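Local coordinates for protein histidine acid phosphatase (Bifidobacterium longum subsp. infantis, PDB 6RXD) that probably hydrolyses phosphate groups from inositol polyphosphates such as phytate, and from 2,3-bisphosphoglycerate, as a histidine acid phosphatase of the MINPP type, at residues K357-A362 and F406-G411; A398-M403 and S438-A443. All blocks are in the same frame, centred on the assembly; numbering follows the deposited sequence.

Contact 1: residues K357-A362 and F406-G411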
ATOM      1  N   LYS A 357       7.393   8.637   5.235  1.00 12.00           N
ATOM      2  CA  LYS A 357       6.003   8.648   4.774  0.97 10.48           C
ATOM      3  C   LYS A 357       4.950   8.478   5.869  1.00 11.75           C
ATOM      4  O   LYS A 357       3.764   8.718   5.629  1.00 12.99           O
ATOM      5  CB  LYS A 357       5.823   7.545   3.716  0.93 10.83           C
ATOM      6  CG  LYS A 357       6.773   7.725   2.525  0.93 17.15           C
ATOM      7  CD  LYS A 357       6.862   6.504   1.614  0.84 19.45           C
ATOM      8  CE  LYS A 357       7.853   6.752   0.475  1.00 25.84           C
ATOM      9  NZ  LYS A 357       7.945   5.591  -0.468  0.78 33.11           N
ATOM     10  N   GLY A 358       5.377   8.067   7.055  1.00 12.86           N
ATOM     11  CA  GLY A 358       4.453   7.784   8.138  1.00 12.34           C
ATOM     12  C   GLY A 358       4.516   8.849   9.217  1.00 12.47           C
ATOM     13  O   GLY A 358       4.839  10.002   8.935  1.00 14.56           O
ATOM     14  N   PRO A 359       4.217   8.467  10.466  1.00  9.97           N
ATOM     15  CA  PRO A 359       4.218   9.442  11.567  1.00 10.43           C
ATOM     16  C   PRO A 359       5.594  10.094  11.747  1.00 11.46           C
ATOM     17  O   PRO A 359       5.685  11.267  12.147  1.00 15.20           O
ATOM     18  CB  PRO A 359       3.878   8.587  12.789  1.00 14.34           C
ATOM     19  CG  PRO A 359       3.092   7.443  12.236  1.00 11.51           C
ATOM     20  CD  PRO A 359       3.748   7.137  10.904  1.00 10.35           C
ATOM     21  N   SER A 360       6.647   9.327  11.457  1.00 11.13           N
ATOM     22  CA  SER A 360       8.025   9.820  11.547  1.00 12.64           C
ATOM     23  C   SER A 360       8.314  10.370  12.944  1.00 12.50           C
ATOM     24  O   SER A 360       7.753   9.894  13.930  1.00 12.88           O
ATOM     25  CB  SER A 360       8.291  10.862  10.456  1.00 13.51           C
ATOM     26  OG  SER A 360       9.694  11.087  10.289  1.00 12.43           O
ATOM     27  N   TYR A 361       9.194  11.363  13.033  1.00 12.83           N
ATOM     28  CA  TYR A 361       9.704  11.806  14.331  1.00 13.69           C
ATOM     29  C   TYR A 361       8.868  12.900  14.999  1.00 15.13           C
ATOM     30  O   TYR A 361       8.206  13.691  14.325  1.00 13.63           O
ATOM     31  CB  TYR A 361      11.184  12.230  14.215  1.00 14.43           C
ATOM     32  CG  TYR A 361      11.434  13.535  13.464  1.00 15.81           C
ATOM     33  CD1 TYR A 361      11.438  14.752  14.131  1.00 17.31           C
ATOM     34  CD2 TYR A 361      11.686  13.539  12.099  1.00 16.23           C
ATOM     35  CE1 TYR A 361      11.690  15.941  13.462  1.00 16.55           C
ATOM     36  CE2 TYR A 361      11.924  14.723  11.416  1.00 14.13           C
ATOM     37  CZ  TYR A 361      11.927  15.920  12.105  1.00 18.83           C
ATOM     38  OH  TYR A 361      12.175  17.099  11.434  1.00 20.96           O
ATOM     39  N   ALA A 362       8.911  12.939  16.328  1.00 13.92           N
ATOM     40  CA  ALA A 362       8.142  13.916  17.099  1.00 16.33           C
ATOM     41  C   ALA A 362       8.665  15.329  16.864  1.00 17.29           C
ATOM     42  O   ALA A 362       9.870  15.537  16.765  1.00 21.06           O
ATOM     43  CB  ALA A 362       8.188  13.579  18.579  1.00 17.76           C
ATOM     44  N   PHE A 406      -2.147   9.138   5.072  1.00 13.06           N
ATOM     45  CA  PHE A 406      -3.579   9.229   5.362  1.00 11.98           C
ATOM     46  C   PHE A 406      -3.871   8.581   6.714  1.00 13.54           C
ATOM     47  O   PHE A 406      -4.554   9.166   7.556  1.00 11.51           O
ATOM     48  CB  PHE A 406      -4.373   8.555   4.234  1.00 12.35           C
ATOM     49  CG  PHE A 406      -5.870   8.768   4.303  1.00 12.13           C
ATOM     50  CD1 PHE A 406      -6.419  10.043   4.406  1.00 13.17           C
ATOM     51  CD2 PHE A 406      -6.721   7.680   4.209  1.00 14.69           C
ATOM     52  CE1 PHE A 406      -7.811  10.218   4.435  1.00 12.63           C
ATOM     53  CE2 PHE A 406      -8.098   7.842   4.228  1.00 16.38           C
ATOM     54  CZ  PHE A 406      -8.643   9.120   4.343  1.00 13.29           C
ATOM     55  N   ALA A 407      -3.314   7.389   6.932  1.00 10.20           N
ATOM     56  CA  ALA A 407      -3.450   6.692   8.223  1.00 12.29           C
ATOM     57  C   ALA A 407      -2.888   7.501   9.388  1.00 11.74           C
ATOM     58  O   ALA A 407      -3.473   7.540  10.468  1.00 11.09           O
ATOM     59  CB  ALA A 407      -2.770   5.317   8.160  1.00 11.34           C
ATOM     60  N   ALA A 408      -1.738   8.137   9.172  1.00 10.84           N
ATOM     61  CA  ALA A 408      -1.115   8.936  10.215  1.00 13.08           C
ATOM     62  C   ALA A 408      -1.945  10.184  10.512  1.00 11.54           C
ATOM     63  O   ALA A 408      -2.108  10.568  11.682  1.00 12.85           O
ATOM     64  CB  ALA A 408       0.322   9.310   9.824  1.00 15.26           C
ATOM     65  N   LEU A 409      -2.484  10.811   9.467  1.00 10.94           N
ATOM     66  CA  LEU A 409      -3.295  12.024   9.653  1.00  9.30           C
ATOM     67  C   LEU A 409      -4.605  11.699  10.377  1.00 11.40           C
ATOM     68  O   LEU A 409      -5.055  12.466  11.233  1.00 13.94           O
ATOM     69  CB  LEU A 409      -3.577  12.678   8.301  1.00 13.72           C
ATOM     70  CG  LEU A 409      -4.282  14.032   8.373  1.00 14.14           C
ATOM     71  CD1 LEU A 409      -3.384  15.064   9.003  1.00 19.80           C
ATOM     72  CD2 LEU A 409      -4.630  14.438   6.941  1.00 18.61           C
ATOM     73  N   LEU A 410      -5.211  10.564  10.033  1.00 11.12           N
ATOM     74  CA  LEU A 410      -6.446  10.116  10.681  1.00 13.31           C
ATOM     75  C   LEU A 410      -6.203   9.540  12.066  1.00 18.38           C
ATOM     76  O   LEU A 410      -7.139   9.411  12.858  1.00 16.08           O
ATOM     77  CB  LEU A 410      -7.140   9.035   9.845  1.00 10.66           C
ATOM     78  CG  LEU A 410      -8.004   9.501   8.681  1.00 16.47           C
ATOM     79  CD1 LEU A 410      -8.477   8.300   7.874  1.00 21.82           C
ATOM     80  CD2 LEU A 410      -9.194  10.276   9.235  1.00 17.65           C
ATOM     81  N   GLY A 411      -4.963   9.154  12.349  1.00 14.05           N
ATOM     82  CA  GLY A 411      -4.665   8.531  13.632  1.00 12.30           C
ATOM     83  C   GLY A 411      -5.238   7.129  13.732  1.00 12.30           C
ATOM     84  O   GLY A 411      -5.699   6.713  14.799  1.00 13.69           O
TER

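Contact 2: residues A398-M403 and S438-A443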
ATOM      1  N   ALA A 398      -5.208   4.086  -5.274  1.00 12.73           N
ATOM      2  CA  ALA A 398      -3.972   4.842  -5.149  1.00 11.37           C
ATOM      3  C   ALA A 398      -2.825   3.973  -4.641  1.00 12.89           C
ATOM      4  O   ALA A 398      -2.659   2.844  -5.090  1.00 13.42           O
ATOM      5  CB  ALA A 398      -4.193   6.073  -4.243  1.00 14.83           C
ATOM      6  N   HIS A 399      -2.054   4.489  -3.688  1.00 12.27           N
ATOM      7  CA  HIS A 399      -0.727   3.938  -3.393  1.00  9.96           C
ATOM      8  C   HIS A 399      -0.386   3.865  -1.916  1.00 11.16           C
ATOM      9  O   HIS A 399      -1.055   4.472  -1.079  1.00 12.71           O
ATOM     10  CB  HIS A 399       0.319   4.807  -4.099  1.00 14.49           C
ATOM     11  CG  HIS A 399       0.006   5.030  -5.539  1.00 15.21           C
ATOM     12  ND1 HIS A 399       0.490   4.213  -6.535  1.00 14.89           N
ATOM     13  CD2 HIS A 399      -0.799   5.938  -6.144  1.00 15.89           C
ATOM     14  CE1 HIS A 399       0.005   4.615  -7.700  1.00 18.02           C
ATOM     15  NE2 HIS A 399      -0.777   5.658  -7.489  1.00 16.94           N
ATOM     16  N   ALA A 400       0.684   3.147  -1.590  1.00 11.57           N
ATOM     17  CA  ALA A 400       1.171   3.150  -0.214  1.00  9.85           C
ATOM     18  C   ALA A 400       1.536   4.561   0.206  1.00 12.40           C
ATOM     19  O   ALA A 400       1.382   4.936   1.373  1.00 12.70           O
ATOM     20  CB  ALA A 400       2.371   2.234  -0.074  1.00 11.93           C
ATOM     21  N   GLU A 401       2.027   5.345  -0.752  1.00 12.30           N
ATOM     22  CA  GLU A 401       2.396   6.728  -0.490  1.00 12.89           C
ATOM     23  C   GLU A 401       1.178   7.592  -0.202  1.00 13.67           C
ATOM     24  O   GLU A 401       1.311   8.723   0.273  1.00 14.01           O
ATOM     25  CB  GLU A 401       3.174   7.307  -1.682  1.00 13.63           C
ATOM     26  CG  GLU A 401       4.609   6.786  -1.813  1.00 20.09           C
ATOM     27  CD  GLU A 401       4.702   5.353  -2.341  1.00 27.77           C
ATOM     28  OE1 GLU A 401       5.775   4.742  -2.173  1.00 33.22           O
ATOM     29  OE2 GLU A 401       3.724   4.834  -2.930  1.00 20.07           O
ATOM     30  N   THR A 402      -0.001   7.066  -0.523  1.00 11.19           N
ATOM     31  CA  THR A 402      -1.262   7.727  -0.191  1.00 10.33           C
ATOM     32  C   THR A 402      -1.751   7.248   1.167  1.00 12.99           C
ATOM     33  O   THR A 402      -2.157   8.044   2.013  1.00 13.04           O
ATOM     34  CB  THR A 402      -2.317   7.421  -1.270  1.00 11.01           C
ATOM     35  OG1 THR A 402      -1.706   7.553  -2.559  1.00 12.07           O
ATOM     36  CG2 THR A 402      -3.497   8.374  -1.190  1.00 11.86           C
ATOM     37  N   MET A 403      -1.725   5.934   1.369  1.00 12.60           N
ATOM     38  CA  MET A 403      -2.262   5.339   2.590  1.00 10.48           C
ATOM     39  C   MET A 403      -1.455   5.660   3.853  1.00  9.96           C
ATOM     40  O   MET A 403      -2.038   5.954   4.894  1.00 11.94           O
ATOM     41  CB  MET A 403      -2.409   3.816   2.430  1.00 11.63           C
ATOM     42  CG  MET A 403      -2.998   3.129   3.667  1.00 12.33           C
ATOM     43  SD  MET A 403      -4.680   3.690   4.077  1.00 14.99           S
ATOM     44  CE  MET A 403      -5.625   2.901   2.778  1.00 15.98           C
ATOM     45  N   SER A 438       0.462  -4.086   8.735  1.00 10.08           N
ATOM     46  CA  SER A 438      -0.873  -3.786   9.249  0.96 12.49           C
ATOM     47  C   SER A 438      -1.353  -2.386   8.864  1.00 14.69           C
ATOM     48  O   SER A 438      -2.557  -2.157   8.660  1.00 15.32           O
ATOM     49  CB  SER A 438      -0.961  -4.032  10.765  1.00 16.61           C
ATOM     50  OG  SER A 438       0.132  -3.461  11.450  0.66 16.97           O
ATOM     51  N   VAL A 439      -0.420  -1.451   8.727  1.00 11.91           N
ATOM     52  CA  VAL A 439      -0.786  -0.106   8.309  1.00 13.09           C
ATOM     53  C   VAL A 439      -1.111  -0.039   6.821  1.00 11.66           C
ATOM     54  O   VAL A 439      -2.115   0.566   6.409  1.00 13.41           O
ATOM     55  CB  VAL A 439       0.341   0.875   8.647  1.00  9.66           C
ATOM     56  CG1 VAL A 439       0.091   2.251   8.006  1.00 10.07           C
ATOM     57  CG2 VAL A 439       0.497   0.968  10.168  1.00 10.52           C
ATOM     58  N   THR A 440      -0.276  -0.683   6.017  1.00 10.92           N
ATOM     59  CA  THR A 440      -0.399  -0.566   4.568  1.00 10.96           C
ATOM     60  C   THR A 440      -0.070  -1.864   3.832  1.00 14.53           C
ATOM     61  O   THR A 440       0.869  -1.937   3.039  1.00 13.34           O
ATOM     62  CB  THR A 440       0.434   0.631   4.059  1.00 11.58           C
ATOM     63  OG1 THR A 440       0.334   0.725   2.634  1.00 14.92           O
ATOM     64  CG2 THR A 440       1.913   0.515   4.490  1.00 14.49           C
ATOM     65  N   PRO A 441      -0.859  -2.911   4.086  1.00  9.60           N
ATOM     66  CA  PRO A 441      -0.663  -4.137   3.312  1.00 12.53           C
ATOM     67  C   PRO A 441      -1.042  -3.874   1.869  1.00 12.01           C
ATOM     68  O   PRO A 441      -1.562  -2.805   1.532  1.00 11.47           O
ATOM     69  CB  PRO A 441      -1.681  -5.092   3.926  1.00 12.04           C
ATOM     70  CG  PRO A 441      -2.753  -4.184   4.544  1.00 12.56           C
ATOM     71  CD  PRO A 441      -1.931  -3.057   5.089  1.00 12.04           C
ATOM     72  N   MET A 442      -0.783  -4.844   1.003  1.00 10.58           N
ATOM     73  CA  MET A 442      -1.313  -4.739  -0.338  1.00 10.50           C
ATOM     74  C   MET A 442      -2.834  -4.608  -0.268  1.00 10.36           C
ATOM     75  O   MET A 442      -3.490  -5.244   0.581  1.00 11.40           O
ATOM     76  CB  MET A 442      -0.878  -5.949  -1.168  1.00 10.00           C
ATOM     77  CG  MET A 442       0.620  -5.969  -1.437  1.00 12.29           C
ATOM     78  SD  MET A 442       1.130  -4.623  -2.543  1.00 16.16           S
ATOM     79  CE  MET A 442       2.907  -4.642  -2.258  1.00 14.09           C
ATOM     80  N   ALA A 443      -3.385  -3.770  -1.144  1.00 12.89           N
ATOM     81  CA  ALA A 443      -4.821  -3.458  -1.197  1.00 10.34           C
ATOM     82  C   ALA A 443      -5.382  -2.847   0.087  1.00 10.84           C
ATOM     83  O   ALA A 443      -6.582  -2.886   0.324  1.00 11.89           O
ATOM     84  CB  ALA A 443      -5.657  -4.702  -1.620  1.00  9.99           C
TER

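Contact 1: residues K357-A362 and F406-G411
The methyl group of Ala-408 packs against one side of the pyrrolidine ring of Pro-359. Ala-408 CB lies 4.0 Å from Pro-359 N and 4.1 Å from Pro-359 CG. The ring atom CD of Pro-359 is at a similar range, so the methyl meets the N-CD-CG side of the ring. It also reaches the backbone just before the ring, with Gly-358 C 4.3 Å from Ala-408 CB. The contact is small and apolar: it buries 76 Å² in all, and only van der Waals packing joins the two segments. The CB of Ala-408 points toward the loop. The small side chain lets the backbones approach closely, with Pro-359 CA and Ala-408 CA 5.5 Å apart.

Other side chains adjoin the pair: Trp-434 touches Pro-359, and Tyr-368 touches Ala-408. The loop is held from its carbonyls, as Gly-358 O and Pro-359 O accept hydrogen bonds from Thr-367 OG1 and Gln-418 NE2.

The helix ends two residues after Ala-408. The next residue, Gly-411, has positive phi (71°) and is the C-prime residue of a Schellman motif. This is buried loop-to-helix packing: the loop after helix 339-357 rests on the last turn of helix 400-410.

Contact 2: residues A398-M403 and S438-A443
Thr-440 and Met-403 bury the most surface here, and Ala-400 completes the group. Thr-440 directs its hydroxyl at the first turn of helix 400-410. Thr-440 OG1 comes 3.7 Å from Ala-400 CB and 3.8 Å from Ala-400 CA. It also lies 4.1 Å from Met-403 CB, one turn further along the helix. The hydroxyl therefore sits against carbon atoms of both residues. It is buried and has no hydrogen-bonding partner in the model. The first torsion explains its place: OG1 stands opposite the backbone N across the CA-CB bond (chi1 179°), which turns it to the helix.

Met-403 meets the other segment with the base of its side chain. Its CG is 3.9 Å from Val-439 O. Beyond CG the chain folds back on itself, bent at both chi2 and chi3, and the side chain also packs on Met-42 of strand 34-44. Val-439 O is hydrogen-bonded to Tyr-472 OH, and Ala-400 and Thr-440 both touch Arg-44.

The helix start is ordered locally. His-399 is the N-cap residue, and its O accepts bonds from Thr-402 N and Met-403 N. Its own N donates to Thr-402 OG1 at 3.3 Å with an angle of 140°, which is one half of a capping box.

His-399, Ala-400 and Glu-401 form the His-Ala-Glu sequence known from MINPP phosphatases. Ala-398 and Ala-443 both have backbone bonds to His-45, which with Arg-44 belongs to the Arg-His-Gly signature of the family. The contact thus joins the turn after helix 436-439 to the helix start that carries the His-Ala-Glu motif, at what is probably the edge of the catalytic centre.

How the contacts relate
Helix 400-410 serves both contacts: its first turn in contact 2 and its last turn in contact 1. The contact centres are 13 Å apart, and the four segments alternate along the chain. Two direct links join them. Lys-357 NZ of contact 1 forms a salt bridge of 2.9 Å with Glu-401 OE1 of contact 2. Ala-407 CB packs on Val-439 CG1 at 4.2 Å. The salt bridge ties Lys-357 to the His-Ala-Glu sequence, probably part of the active site. Glu-356 is a known zinc ligand of this protein, but no zinc is bound to it in this model. The side chains of Glu-356 and Ala-400 are about 11 Å apart.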